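Local coordinates for protein delta-aminolevulinic acid dehydratase (Toxoplasma gondii ME49, PDB 3OBK) that catalyses the condensation of two 5-aminolevulinic acid molecules into porphobilinogen, the pyrrole building block of tetrapyrroles such as haem, at residues L208-K213 and V288-S293. Numbering follows the deposited sequence.
Sequences LAYSCK and VAYHVS. With PBG (3-[5-(aminomethyl)-4-(carboxymethyl)-1H-pyrrol-3-yl]propanoic acid), chain L.
Apolar contact between L208-K213 and V288-S293 rests on two side-chain pairs. L208 CD1 lies 3.8 Å from V288 CG2, the two side chains crossing at about a right angle. Two residues further along each strand, the tyrosines meet edge to edge: Y290 CD2, near the plane of the Y210 ring, is 4.1 Å from Y210 CE2, and Y210 OH, near the plane of the Y290 ring, comes to 3.5 Å from Y290 CE2. CG of Y290 lies anti to the backbone N (chi1 -154°), which brings its CD2/CE2 edge against Y210, while its hydroxyl hydrogen-bonds to that of Y332. The strands are not sheet neighbours: L208 CA and V288 CA are 8.4 Å apart, and strand 263-267 pairs in parallel with each, so the contact joins alternate strands, with the side chains meeting inside the TIM barrel. Polar interactions converge on porphobilinogen at and just beyond the C-terminal ends of these strands. K213, extended beyond CG, places NZ for a 2.8 Å hydrogen bond to the acetate oxygen PBG O1A; NZ also hydrogen-bonds to S183 O, and K267 NZ is close by. The propanoate carboxylate meets S293, whose N donates to PBG O3A at 2.9 Å (154° at the hydrogen) and weakly to PBG O4A. S293 OG gives PBG O4A a shorter bond, 2.8 Å.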
ATOM      1  N   LEU A 208      15.831  22.202  13.399  1.00 10.40           N
ATOM      2  CA  LEU A 208      16.253  20.853  13.046  1.00 11.21           C
ATOM      3  C   LEU A 208      15.933  19.941  14.248  1.00 11.71           C
ATOM      4  O   LEU A 208      16.617  19.974  15.287  1.00 11.49           O
ATOM      5  CB  LEU A 208      17.730  20.852  12.686  1.00 11.05           C
ATOM      6  CG  LEU A 208      18.586  19.584  12.464  1.00 12.46           C
ATOM      7  CD1 LEU A 208      17.845  18.393  11.901  1.00  9.32           C
ATOM      8  CD2 LEU A 208      19.799  19.974  11.582  1.00 10.59           C
ATOM      9  N   ALA A 209      14.857  19.169  14.126  1.00 12.17           N
ATOM     10  CA  ALA A 209      14.361  18.401  15.272  1.00 12.60           C
ATOM     11  C   ALA A 209      15.097  17.089  15.324  1.00 13.23           C
ATOM     12  O   ALA A 209      15.131  16.357  14.339  1.00 13.98           O
ATOM     13  CB  ALA A 209      12.839  18.178  15.159  1.00 11.82           C
ATOM     14  N   TYR A 210      15.718  16.787  16.452  1.00 14.42           N
ATOM     15  CA  TYR A 210      16.229  15.437  16.688  1.00 14.76           C
ATOM     16  C   TYR A 210      15.023  14.605  17.097  1.00 14.90           C
ATOM     17  O   TYR A 210      14.653  14.636  18.241  1.00 15.21           O
ATOM     18  CB  TYR A 210      17.256  15.426  17.797  1.00 14.80           C
ATOM     19  CG  TYR A 210      18.602  15.995  17.477  1.00 16.51           C
ATOM     20  CD1 TYR A 210      18.807  17.343  17.419  1.00 19.23           C
ATOM     21  CD2 TYR A 210      19.698  15.171  17.318  1.00 19.65           C
ATOM     22  CE1 TYR A 210      20.085  17.878  17.160  1.00 21.71           C
ATOM     23  CE2 TYR A 210      20.970  15.683  17.056  1.00 20.52           C
ATOM     24  CZ  TYR A 210      21.164  17.042  16.977  1.00 22.32           C
ATOM     25  OH  TYR A 210      22.446  17.552  16.733  1.00 22.00           O
ATOM     26  N   SER A 211      14.384  13.906  16.150  1.00 15.52           N
ATOM     27  CA  SER A 211      13.179  13.113  16.459  1.00 15.87           C
ATOM     28  C   SER A 211      13.507  11.774  17.021  1.00 15.65           C
ATOM     29  O   SER A 211      12.912  11.377  18.006  1.00 16.71           O
ATOM     30  CB  SER A 211      12.334  12.836  15.226  1.00 15.93           C
ATOM     31  OG  SER A 211      12.025  14.029  14.600  1.00 17.67           O
ATOM     32  N   CYS A 212      14.417  11.073  16.356  1.00 14.72           N
ATOM     33  CA  CYS A 212      14.772   9.718  16.720  1.00 14.79           C
ATOM     34  C   CYS A 212      16.228   9.687  17.184  1.00 13.67           C
ATOM     35  O   CYS A 212      17.132   9.388  16.426  1.00 13.25           O
ATOM     36  CB  CYS A 212      14.536   8.791  15.522  1.00 15.12           C
ATOM     37  SG  CYS A 212      12.961   9.131  14.672  1.00 17.48           S
ATOM     38  N   LYS A 213      16.433  10.069  18.436  1.00 13.12           N
ATOM     39  CA  LYS A 213      17.747  10.128  19.052  1.00 12.32           C
ATOM     40  C   LYS A 213      17.781   9.047  20.116  1.00 11.74           C
ATOM     41  O   LYS A 213      16.961   9.058  21.025  1.00 11.08           O
ATOM     42  CB  LYS A 213      17.993  11.477  19.696  1.00 12.31           C
ATOM     43  CG  LYS A 213      19.251  11.485  20.510  1.00 12.59           C
ATOM     44  CD  LYS A 213      19.613  12.884  20.937  1.00 14.27           C
ATOM     45  CE  LYS A 213      20.944  12.894  21.614  1.00 13.80           C
ATOM     46  NZ  LYS A 213      21.351  14.247  21.896  1.00 14.74           N
ATOM     47  N   VAL A 288      18.116  14.361   8.144  1.00  9.04           N
ATOM     48  CA  VAL A 288      19.506  14.545   8.497  1.00  8.71           C
ATOM     49  C   VAL A 288      19.896  13.384   9.355  1.00  8.26           C
ATOM     50  O   VAL A 288      19.094  12.869  10.110  1.00  8.24           O
ATOM     51  CB  VAL A 288      19.741  15.899   9.266  1.00  8.90           C
ATOM     52  CG1 VAL A 288      21.188  16.228   9.331  1.00  8.38           C
ATOM     53  CG2 VAL A 288      19.001  17.037   8.583  1.00  8.52           C
ATOM     54  N   ALA A 289      21.131  12.942   9.204  1.00  8.71           N
ATOM     55  CA  ALA A 289      21.693  11.867  10.023  1.00  8.74           C
ATOM     56  C   ALA A 289      22.968  12.390  10.702  1.00  8.87           C
ATOM     57  O   ALA A 289      23.623  13.263  10.170  1.00  9.46           O
ATOM     58  CB  ALA A 289      21.969  10.675   9.173  1.00  8.28           C
ATOM     59  N   TYR A 290      23.296  11.881  11.886  1.00  9.12           N
ATOM     60  CA  TYR A 290      24.479  12.318  12.616  1.00  9.01           C
ATOM     61  C   TYR A 290      25.449  11.146  12.753  1.00  9.21           C
ATOM     62  O   TYR A 290      25.157  10.150  13.418  1.00  9.00           O
ATOM     63  CB  TYR A 290      24.092  12.819  13.992  1.00  8.74           C
ATOM     64  CG  TYR A 290      25.031  13.833  14.607  1.00  8.49           C
ATOM     65  CD1 TYR A 290      26.388  13.582  14.774  1.00  8.68           C
ATOM     66  CD2 TYR A 290      24.542  15.043  15.079  1.00 10.04           C
ATOM     67  CE1 TYR A 290      27.242  14.542  15.390  1.00  8.40           C
ATOM     68  CE2 TYR A 290      25.371  15.995  15.667  1.00  9.59           C
ATOM     69  CZ  TYR A 290      26.705  15.747  15.826  1.00  8.86           C
ATOM     70  OH  TYR A 290      27.458  16.733  16.429  1.00 10.22           O
ATOM     71  N   HIS A 291      26.602  11.295  12.099  1.00  8.99           N
ATOM     72  CA  HIS A 291      27.738  10.415  12.248  1.00  9.29           C
ATOM     73  C   HIS A 291      28.482  10.847  13.518  1.00  9.11           C
ATOM     74  O   HIS A 291      29.288  11.789  13.470  1.00 10.18           O
ATOM     75  CB  HIS A 291      28.625  10.555  11.016  1.00  9.59           C
ATOM     76  CG  HIS A 291      29.674   9.499  10.879  1.00 10.39           C
ATOM     77  ND1 HIS A 291      30.951   9.783  10.443  1.00 12.19           N
ATOM     78  CD2 HIS A 291      29.636   8.165  11.102  1.00 10.77           C
ATOM     79  CE1 HIS A 291      31.651   8.660  10.392  1.00 12.32           C
ATOM     80  NE2 HIS A 291      30.876   7.663  10.782  1.00 11.14           N
ATOM     81  N   VAL A 292      28.199  10.179  14.637  1.00  8.41           N
ATOM     82  CA  VAL A 292      28.522  10.716  15.946  1.00  8.42           C
ATOM     83  C   VAL A 292      29.951  10.434  16.386  1.00  8.95           C
ATOM     84  O   VAL A 292      30.635   9.578  15.828  1.00  8.92           O
ATOM     85  CB  VAL A 292      27.586  10.177  17.035  1.00  8.67           C
ATOM     86  CG1 VAL A 292      26.140  10.388  16.651  1.00  8.26           C
ATOM     87  CG2 VAL A 292      27.882   8.713  17.340  1.00  8.42           C
ATOM     88  N   SER A 293      30.377  11.158  17.425  1.00  9.18           N
ATOM     89  CA  SER A 293      31.744  11.136  17.904  1.00  9.38           C
ATOM     90  C   SER A 293      32.299   9.728  18.043  1.00  9.43           C
ATOM     91  O   SER A 293      33.424   9.454  17.678  1.00 10.31           O
ATOM     92  CB  SER A 293      31.794  11.827  19.256  1.00 10.10           C
ATOM     93  OG  SER A 293      31.016  11.137  20.228  1.00 10.12           O
TER
HETATM   94  CHA PBG L 360      23.585  16.925  23.794  1.00 19.71           C
HETATM   95  C1A PBG L 360      24.299  16.324  22.628  1.00 19.58           C
HETATM   96  C2A PBG L 360      24.978  15.109  22.611  1.00 19.49           C
HETATM   97  C3A PBG L 360      25.471  14.967  21.327  1.00 16.46           C
HETATM   98  C4A PBG L 360      25.008  16.040  20.588  1.00 18.81           C
HETATM   99  NA  PBG L 360      24.328  16.861  21.400  1.00 19.44           N
HETATM  100  C5A PBG L 360      25.304  14.194  23.768  1.00 21.31           C
HETATM  101  C6A PBG L 360      24.182  13.475  24.383  1.00 19.95           C
HETATM  102  O1A PBG L 360      23.028  13.932  24.167  1.00 22.89           O
HETATM  103  O2A PBG L 360      24.401  12.513  25.153  1.00 16.92           O
HETATM  104  C7A PBG L 360      26.332  13.859  20.859  1.00 14.72           C
HETATM  105  C8A PBG L 360      26.999  14.037  19.546  1.00 12.13           C
HETATM  106  C9A PBG L 360      28.086  13.110  19.191  1.00  9.48           C
HETATM  107  O3A PBG L 360      28.894  13.485  18.347  1.00 14.05           O
HETATM  108  O4A PBG L 360      28.397  12.122  19.875  1.00  9.26           O
HETATM  109  N1  PBG L 360      22.168  17.069  23.716  1.00 18.89           N